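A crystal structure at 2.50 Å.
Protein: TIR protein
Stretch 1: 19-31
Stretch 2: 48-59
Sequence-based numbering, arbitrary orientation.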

ATOM      1  N   PRO B  19       9.851  19.828   6.574  1.00 70.95           N
ATOM      2  CA  PRO B  19       8.475  20.326   6.693  1.00 64.80           C
ATOM      3  C   PRO B  19       8.099  20.464   8.162  1.00 54.58           C
ATOM      4  O   PRO B  19       8.357  19.570   8.964  1.00 56.31           O
ATOM      5  CB  PRO B  19       7.651  19.246   5.991  1.00 68.43           C
ATOM      6  CG  PRO B  19       8.621  18.649   5.014  1.00 71.71           C
ATOM      7  CD  PRO B  19       9.872  18.547   5.847  1.00 72.78           C
ATOM      8  N   PRO B  20       7.492  21.596   8.533  1.00 42.94           N
ATOM      9  CA  PRO B  20       7.091  21.823   9.924  1.00 39.33           C
ATOM     10  C   PRO B  20       5.911  20.956  10.370  1.00 38.46           C
ATOM     11  O   PRO B  20       5.649  20.822  11.568  1.00 41.75           O
ATOM     12  CB  PRO B  20       6.776  23.315   9.950  1.00 33.91           C
ATOM     13  CG  PRO B  20       6.290  23.573   8.569  1.00 32.52           C
ATOM     14  CD  PRO B  20       7.249  22.794   7.712  1.00 38.14           C
ATOM     15  N   HIS B  21       5.198  20.375   9.407  1.00 36.43           N
ATOM     16  CA  HIS B  21       4.061  19.508   9.710  1.00 32.12           C
ATOM     17  C   HIS B  21       4.276  18.143   9.068  1.00 29.27           C
ATOM     18  O   HIS B  21       4.915  18.035   8.020  1.00 23.56           O
ATOM     19  CB  HIS B  21       2.752  20.102   9.177  1.00 33.49           C
ATOM     20  CG  HIS B  21       2.399  21.430   9.769  1.00 35.98           C
ATOM     21  ND1 HIS B  21       2.743  22.625   9.174  1.00 37.14           N
ATOM     22  CD2 HIS B  21       1.732  21.750  10.902  1.00 35.66           C
ATOM     23  CE1 HIS B  21       2.300  23.625   9.915  1.00 36.12           C
ATOM     24  NE2 HIS B  21       1.682  23.119  10.968  1.00 36.06           N
ATOM     25  N   ASP B  22       3.753  17.100   9.699  1.00 26.94           N
ATOM     26  CA  ASP B  22       3.901  15.773   9.135  1.00 27.67           C
ATOM     27  C   ASP B  22       2.713  15.511   8.225  1.00 25.89           C
ATOM     28  O   ASP B  22       2.861  15.022   7.100  1.00 22.63           O
ATOM     29  CB  ASP B  22       3.924  14.698  10.228  1.00 34.95           C
ATOM     30  CG  ASP B  22       5.224  14.680  11.035  1.00 42.56           C
ATOM     31  OD1 ASP B  22       6.316  14.510  10.446  1.00 48.26           O
ATOM     32  OD2 ASP B  22       5.143  14.817  12.274  1.00 44.74           O
ATOM     33  N   ILE B  23       1.536  15.890   8.712  1.00 24.59           N
ATOM     34  CA  ILE B  23       0.299  15.632   8.005  1.00 24.53           C
ATOM     35  C   ILE B  23      -0.748  16.721   8.095  1.00 24.97           C
ATOM     36  O   ILE B  23      -0.985  17.284   9.172  1.00 25.37           O
ATOM     37  CB  ILE B  23      -0.367  14.362   8.575  1.00 28.83           C
ATOM     38  CG1 ILE B  23       0.586  13.171   8.456  1.00 31.06           C
ATOM     39  CG2 ILE B  23      -1.695  14.096   7.874  1.00 30.91           C
ATOM     40  CD1 ILE B  23       0.038  11.896   9.030  1.00 32.44           C
ATOM     41  N   PHE B  24      -1.382  17.016   6.963  1.00 24.65           N
ATOM     42  CA  PHE B  24      -2.486  17.968   6.952  1.00 24.20           C
ATOM     43  C   PHE B  24      -3.674  17.116   6.526  1.00 23.38           C
ATOM     44  O   PHE B  24      -3.507  16.198   5.732  1.00 23.36           O
ATOM     45  CB  PHE B  24      -2.256  19.120   5.971  1.00 24.56           C
ATOM     46  CG  PHE B  24      -2.328  18.733   4.526  1.00 24.68           C
ATOM     47  CD1 PHE B  24      -1.187  18.340   3.841  1.00 25.34           C
ATOM     48  CD2 PHE B  24      -3.521  18.855   3.823  1.00 26.79           C
ATOM     49  CE1 PHE B  24      -1.222  18.089   2.469  1.00 26.42           C
ATOM     50  CE2 PHE B  24      -3.571  18.603   2.447  1.00 28.07           C
ATOM     51  CZ  PHE B  24      -2.417  18.222   1.766  1.00 26.66           C
ATOM     52  N   ILE B  25      -4.855  17.390   7.072  1.00 25.59           N
ATOM     53  CA  ILE B  25      -6.051  16.605   6.741  1.00 26.94           C
ATOM     54  C   ILE B  25      -7.137  17.362   5.964  1.00 27.31           C
ATOM     55  O   ILE B  25      -7.928  18.104   6.556  1.00 29.14           O
ATOM     56  CB  ILE B  25      -6.715  16.040   8.013  1.00 25.30           C
ATOM     57  CG1 ILE B  25      -5.681  15.339   8.883  1.00 25.39           C
ATOM     58  CG2 ILE B  25      -7.814  15.068   7.631  1.00 22.51           C
ATOM     59  CD1 ILE B  25      -6.249  14.761  10.157  1.00 30.35           C
ATOM     60  N   SER B  26      -7.173  17.169   4.647  1.00 28.27           N
ATOM     61  CA  SER B  26      -8.178  17.808   3.794  1.00 29.35           C
ATOM     62  C   SER B  26      -9.523  17.127   4.077  1.00 29.30           C
ATOM     63  O   SER B  26      -9.606  15.895   4.128  1.00 30.05           O
ATOM     64  CB  SER B  26      -7.806  17.635   2.321  1.00 32.31           C
ATOM     65  OG  SER B  26      -8.734  18.289   1.476  1.00 37.00           O
ATOM     66  N   HIS B  27     -10.576  17.918   4.251  1.00 25.77           N
ATOM     67  CA  HIS B  27     -11.882  17.360   4.569  1.00 24.28           C
ATOM     68  C   HIS B  27     -12.986  18.390   4.371  1.00 25.24           C
ATOM     69  O   HIS B  27     -12.729  19.600   4.369  1.00 24.84           O
ATOM     70  CB  HIS B  27     -11.909  16.937   6.036  1.00 26.11           C
ATOM     71  CG  HIS B  27     -11.784  18.090   6.990  1.00 27.49           C
ATOM     72  ND1 HIS B  27     -10.583  18.719   7.245  1.00 27.18           N
ATOM     73  CD2 HIS B  27     -12.721  18.774   7.689  1.00 26.57           C
ATOM     74  CE1 HIS B  27     -10.787  19.738   8.060  1.00 28.36           C
ATOM     75  NE2 HIS B  27     -12.076  19.793   8.344  1.00 28.23           N
ATOM     76  N   ALA B  28     -14.215  17.899   4.234  1.00 25.09           N
ATOM     77  CA  ALA B  28     -15.393  18.755   4.079  1.00 27.02           C
ATOM     78  C   ALA B  28     -15.749  19.265   5.483  1.00 28.61           C
ATOM     79  O   ALA B  28     -15.773  18.488   6.441  1.00 30.43           O
ATOM     80  CB  ALA B  28     -16.555  17.940   3.489  1.00 24.26           C
ATOM     81  N   TRP B  29     -16.034  20.557   5.614  1.00 31.24           N
ATOM     82  CA  TRP B  29     -16.327  21.121   6.931  1.00 33.50           C
ATOM     83  C   TRP B  29     -17.244  20.269   7.805  1.00 34.48           C
ATOM     84  O   TRP B  29     -17.023  20.136   9.010  1.00 35.53           O
ATOM     85  CB  TRP B  29     -16.898  22.541   6.808  1.00 34.20           C
ATOM     86  CG  TRP B  29     -18.339  22.618   6.436  1.00 36.78           C
ATOM     87  CD1 TRP B  29     -18.858  22.798   5.183  1.00 37.03           C
ATOM     88  CD2 TRP B  29     -19.457  22.547   7.329  1.00 39.15           C
ATOM     89  NE1 TRP B  29     -20.230  22.847   5.243  1.00 37.84           N
ATOM     90  CE2 TRP B  29     -20.627  22.697   6.546  1.00 38.81           C
ATOM     91  CE3 TRP B  29     -19.588  22.375   8.715  1.00 38.80           C
ATOM     92  CZ2 TRP B  29     -21.909  22.679   7.104  1.00 38.09           C
ATOM     93  CZ3 TRP B  29     -20.867  22.357   9.270  1.00 38.57           C
ATOM     94  CH2 TRP B  29     -22.007  22.509   8.463  1.00 38.74           C
ATOM     95  N   GLU B  30     -18.266  19.687   7.199  1.00 34.63           N
ATOM     96  CA  GLU B  30     -19.206  18.858   7.934  1.00 33.95           C
ATOM     97  C   GLU B  30     -18.539  17.703   8.681  1.00 35.11           C
ATOM     98  O   GLU B  30     -19.072  17.220   9.672  1.00 35.99           O
ATOM     99  CB  GLU B  30     -20.270  18.315   6.975  1.00 33.57           C
ATOM    100  CG  GLU B  30     -21.021  19.409   6.215  1.00 32.87           C
ATOM    101  CD  GLU B  30     -20.482  19.640   4.814  1.00 33.59           C
ATOM    102  OE1 GLU B  30     -19.248  19.692   4.632  1.00 29.21           O
ATOM    103  OE2 GLU B  30     -21.302  19.781   3.885  1.00 35.88           O
ATOM    104  N   ASP B  31     -17.374  17.260   8.217  1.00 34.86           N
ATOM    105  CA  ASP B  31     -16.688  16.153   8.876  1.00 35.61           C
ATOM    106  C   ASP B  31     -15.650  16.577   9.906  1.00 36.22           C
ATOM    107  O   ASP B  31     -15.060  15.719  10.556  1.00 35.68           O
ATOM    108  CB  ASP B  31     -16.012  15.231   7.854  1.00 32.13           C
ATOM    109  CG  ASP B  31     -17.011  14.498   6.987  1.00 32.33           C
ATOM    110  OD1 ASP B  31     -18.028  14.003   7.526  1.00 33.79           O
ATOM    111  OD2 ASP B  31     -16.781  14.403   5.766  1.00 28.88           O
ATOM    112  N   ALA B  48       2.330  12.046  15.669  1.00 33.12           N
ATOM    113  CA  ALA B  48       2.344  12.812  14.432  1.00 33.87           C
ATOM    114  C   ALA B  48       2.026  14.271  14.721  1.00 35.58           C
ATOM    115  O   ALA B  48       1.296  14.589  15.657  1.00 37.01           O
ATOM    116  CB  ALA B  48       1.340  12.235  13.434  1.00 31.02           C
ATOM    117  N   GLU B  49       2.607  15.153  13.922  1.00 39.30           N
ATOM    118  CA  GLU B  49       2.378  16.587  14.044  1.00 41.63           C
ATOM    119  C   GLU B  49       1.288  16.827  12.997  1.00 39.88           C
ATOM    120  O   GLU B  49       1.531  16.688  11.794  1.00 40.15           O
ATOM    121  CB  GLU B  49       3.659  17.341  13.699  1.00 46.25           C
ATOM    122  CG  GLU B  49       3.723  18.751  14.228  1.00 54.32           C
ATOM    123  CD  GLU B  49       2.681  19.640  13.604  1.00 59.01           C
ATOM    124  OE1 GLU B  49       2.556  19.611  12.361  1.00 61.47           O
ATOM    125  OE2 GLU B  49       1.996  20.366  14.352  1.00 62.21           O
ATOM    126  N   VAL B  50       0.091  17.182  13.459  1.00 35.51           N
ATOM    127  CA  VAL B  50      -1.053  17.358  12.576  1.00 31.09           C
ATOM    128  C   VAL B  50      -1.754  18.716  12.584  1.00 30.97           C
ATOM    129  O   VAL B  50      -2.012  19.279  13.650  1.00 32.27           O
ATOM    130  CB  VAL B  50      -2.143  16.305  12.918  1.00 27.73           C
ATOM    131  CG1 VAL B  50      -3.219  16.276  11.842  1.00 21.09           C
ATOM    132  CG2 VAL B  50      -1.514  14.944  13.101  1.00 24.40           C
ATOM    133  N   TRP B  51      -2.064  19.227  11.393  1.00 30.67           N
ATOM    134  CA  TRP B  51      -2.829  20.461  11.268  1.00 30.83           C
ATOM    135  C   TRP B  51      -3.944  20.209  10.258  1.00 32.11           C
ATOM    136  O   TRP B  51      -3.787  19.413   9.331  1.00 30.37           O
ATOM    137  CB  TRP B  51      -1.953  21.675  10.884  1.00 30.53           C
ATOM    138  CG  TRP B  51      -1.297  21.707   9.543  1.00 28.56           C
ATOM    139  CD1 TRP B  51      -0.819  20.651   8.839  1.00 30.61           C
ATOM    140  CD2 TRP B  51      -0.922  22.883   8.804  1.00 29.21           C
ATOM    141  NE1 TRP B  51      -0.164  21.089   7.710  1.00 29.26           N
ATOM    142  CE2 TRP B  51      -0.214  22.455   7.664  1.00 27.32           C
ATOM    143  CE3 TRP B  51      -1.116  24.258   8.999  1.00 29.24           C
ATOM    144  CZ2 TRP B  51       0.304  23.349   6.715  1.00 27.80           C
ATOM    145  CZ3 TRP B  51      -0.603  25.150   8.054  1.00 27.91           C
ATOM    146  CH2 TRP B  51       0.098  24.685   6.926  1.00 26.88           C
ATOM    147  N   TYR B  52      -5.083  20.859  10.469  1.00 33.01           N
ATOM    148  CA  TYR B  52      -6.243  20.674   9.602  1.00 35.67           C
ATOM    149  C   TYR B  52      -7.304  21.764   9.774  1.00 36.57           C
ATOM    150  O   TYR B  52      -8.262  21.822   9.006  1.00 39.13           O
ATOM    151  CB  TYR B  52      -6.903  19.332   9.906  1.00 38.17           C
ATOM    152  CG  TYR B  52      -7.411  19.247  11.325  1.00 37.90           C
ATOM    153  CD1 TYR B  52      -6.536  18.983  12.378  1.00 37.85           C
ATOM    154  CD2 TYR B  52      -8.755  19.476  11.624  1.00 38.17           C
ATOM    155  CE1 TYR B  52      -6.980  18.949  13.696  1.00 39.35           C
ATOM    156  CE2 TYR B  52      -9.216  19.444  12.944  1.00 39.08           C
ATOM    157  CZ  TYR B  52      -8.319  19.178  13.975  1.00 40.51           C
ATOM    158  OH  TYR B  52      -8.748  19.140  15.285  1.00 42.14           O
ATOM    159  N   ASP B  53      -7.149  22.617  10.777  1.00 36.33           N
ATOM    160  CA  ASP B  53      -8.133  23.655  11.012  1.00 34.59           C
ATOM    161  C   ASP B  53      -8.385  24.556   9.801  1.00 35.39           C
ATOM    162  O   ASP B  53      -9.529  24.918   9.523  1.00 30.29           O
ATOM    163  CB  ASP B  53      -7.726  24.499  12.210  1.00 33.53           C
ATOM    164  CG  ASP B  53      -8.817  25.445  12.634  1.00 37.32           C
ATOM    165  OD1 ASP B  53      -9.915  24.957  12.974  1.00 38.23           O
ATOM    166  OD2 ASP B  53      -8.580  26.675  12.620  1.00 39.73           O
ATOM    167  N   ASP B  54      -7.325  24.918   9.080  1.00 37.04           N
ATOM    168  CA  ASP B  54      -7.462  25.769   7.902  1.00 40.07           C
ATOM    169  C   ASP B  54      -7.549  24.922   6.649  1.00 39.71           C
ATOM    170  O   ASP B  54      -7.058  25.312   5.586  1.00 41.85           O
ATOM    171  CB  ASP B  54      -6.273  26.729   7.772  1.00 46.32           C
ATOM    172  CG  ASP B  54      -6.417  27.977   8.639  1.00 49.08           C
ATOM    173  OD1 ASP B  54      -5.581  28.888   8.484  1.00 51.65           O
ATOM    174  OD2 ASP B  54      -7.353  28.055   9.470  1.00 49.32           O
ATOM    175  N   PHE B  55      -8.172  23.757   6.777  1.00 37.00           N
ATOM    176  CA  PHE B  55      -8.305  22.854   5.652  1.00 34.28           C
ATOM    177  C   PHE B  55      -9.716  22.314   5.477  1.00 33.92           C
ATOM    178  O   PHE B  55      -9.926  21.335   4.750  1.00 35.67           O
ATOM    179  CB  PHE B  55      -7.307  21.710   5.793  1.00 32.24           C
ATOM    180  CG  PHE B  55      -5.878  22.140   5.633  1.00 30.22           C
ATOM    181  CD1 PHE B  55      -5.344  22.369   4.368  1.00 29.47           C
ATOM    182  CD2 PHE B  55      -5.068  22.344   6.750  1.00 30.01           C
ATOM    183  CE1 PHE B  55      -4.025  22.794   4.214  1.00 28.63           C
ATOM    184  CE2 PHE B  55      -3.740  22.774   6.605  1.00 28.75           C
ATOM    185  CZ  PHE B  55      -3.223  22.998   5.337  1.00 29.70           C
ATOM    186  N   SER B  56     -10.680  22.950   6.141  1.00 31.45           N
ATOM    187  CA  SER B  56     -12.081  22.555   6.010  1.00 30.41           C
ATOM    188  C   SER B  56     -12.522  23.102   4.660  1.00 28.51           C
ATOM    189  O   SER B  56     -12.146  24.210   4.284  1.00 25.70           O
ATOM    190  CB  SER B  56     -12.927  23.183   7.105  1.00 31.91           C
ATOM    191  OG  SER B  56     -12.369  22.914   8.372  1.00 39.67           O
ATOM    192  N   LEU B  57     -13.316  22.335   3.928  1.00 26.66           N
ATOM    193  CA  LEU B  57     -13.757  22.789   2.624  1.00 25.76           C
ATOM    194  C   LEU B  57     -15.261  23.062   2.527  1.00 26.80           C
ATOM    195  O   LEU B  57     -16.079  22.431   3.212  1.00 23.43           O
ATOM    196  CB  LEU B  57     -13.317  21.769   1.576  1.00 26.94           C
ATOM    197  CG  LEU B  57     -11.788  21.585   1.551  1.00 28.53           C
ATOM    198  CD1 LEU B  57     -11.421  20.362   0.731  1.00 28.45           C
ATOM    199  CD2 LEU B  57     -11.125  22.834   0.982  1.00 28.95           C
ATOM    200  N   ARG B  58     -15.601  24.023   1.671  1.00 29.71           N
ATOM    201  CA  ARG B  58     -16.980  24.436   1.416  1.00 33.33           C
ATOM    202  C   ARG B  58     -17.167  24.564  -0.101  1.00 31.38           C
ATOM    203  O   ARG B  58     -16.214  24.871  -0.821  1.00 28.83           O
ATOM    204  CB  ARG B  58     -17.253  25.772   2.103  1.00 40.45           C
ATOM    205  CG  ARG B  58     -16.949  25.740   3.595  1.00 52.29           C
ATOM    206  CD  ARG B  58     -17.143  27.097   4.245  1.00 61.47           C
ATOM    207  NE  ARG B  58     -16.264  28.112   3.680  1.00 70.64           N
ATOM    208  CZ  ARG B  58     -16.264  29.386   4.060  1.00 77.03           C
ATOM    209  NH1 ARG B  58     -17.098  29.799   5.008  1.00 79.13           N
ATOM    210  NH2 ARG B  58     -15.428  30.249   3.495  1.00 81.47           N
ATOM    211  N   PRO B  59     -18.401  24.345  -0.602  1.00 31.34           N
ATOM    212  CA  PRO B  59     -18.668  24.436  -2.041  1.00 31.31           C
ATOM    213  C   PRO B  59     -18.029  25.680  -2.610  1.00 32.96           C
ATOM    214  O   PRO B  59     -18.181  26.754  -2.049  1.00 32.63           O
ATOM    215  CB  PRO B  59     -20.192  24.502  -2.113  1.00 30.58           C
ATOM    216  CG  PRO B  59     -20.629  23.758  -0.894  1.00 30.21           C
ATOM    217  CD  PRO B  59     -19.665  24.275   0.152  1.00 30.39           C
TER
HETATM  218  O   HOH W   1      -8.544  20.658   2.323  1.00 28.21           O

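Two short parallel ladders, offset from one another by two residues, join these stretches and bury 946 Å² between them. The contact begins loosely: Pro19 is out of reach, and Pro20 is exposed and gives up little surface. At His21 it becomes specific. The imidazole, with chi1 in the m well, lies flat over the five-membered ring of Trp51, the centroids 3.4 Å apart and the planes only 2° from parallel. A flat imidazole suits this place because it can lie on the five-membered ring of Trp51 at stacking distance.

Asp22 sits where the chain turns a corner, and it acts through both backbone and side chain. Its N donates to Glu49 O at 3.1 Å, while its carboxylate OD2 accepts from Glu49 N at 3.0 Å. The short acidic side chain thus supplies an acceptor for a backbone amide just ahead of the first ladder. Glu49 O is shared, for Ile23 N also donates to it, at 3.2 Å.

From here the regular parallel pattern takes over. Trp51 N donates to Ile23 O at 3.1 Å, and Ile25 N donates to Trp51 O at 3.2 Å, so the amide and carbonyl of Trp51 reach the residues before and after Phe24. The same carbonyls receive CA-H contacts, Val50 CA to Ile23 O at 3.4 Å and Phe24 CA to Trp51 O at 3.1 Å. Ile23 and Val50 point to one face of the sheet, Phe24 and Trp51 to the other.

Phe24 is buried. The backbone places Phe24 CB beside the indole, 3.6 Å from Trp51 CD1, and chi1 near 70° (p) sets the direction of the phenyl ring. That same CB lies over the face of the Phe55 ring, 4.2 Å from its centroid, while the two phenyl rings meet obliquely. Ile25 adds aliphatic packing: its CD1 is 3.8 Å from Val50 CG1, and its CB is 3.8 Å from Tyr52 CB. Branched side chains suit this buried strand, filling space without asking for polar partners.

Between the ladders no direct hydrogen bond joins Ser26 to the other stretch; a water links its side chain to the backbone of Phe55. It lies 2.5 Å from Ser26 OG and donates to Phe55 O at 2.9 Å, so a small hydroxyl side chain gives the water a polar foothold in a buried place.

His27 opens the second ladder. Its ND1 donates to Ile25 O at 2.8 Å, a bond within its own stretch that holds the ring against the strand, with chi1 in the p well. Ser56 CA then packs over the ring face, 3.9 Å from the centroid. The backbone closes the pairing: Leu57 N donates to His27 O at 2.8 Å, and Trp29 N to Leu57 O at 3.0 Å, nearly straight at 177°. Ala28 points away between these bonds, its methyl buried. Trp29, largely exposed, comes near the end of the contact, its CD1 3.8 Å from Arg58 CG, so the aliphatic part of the arginine meets the indole.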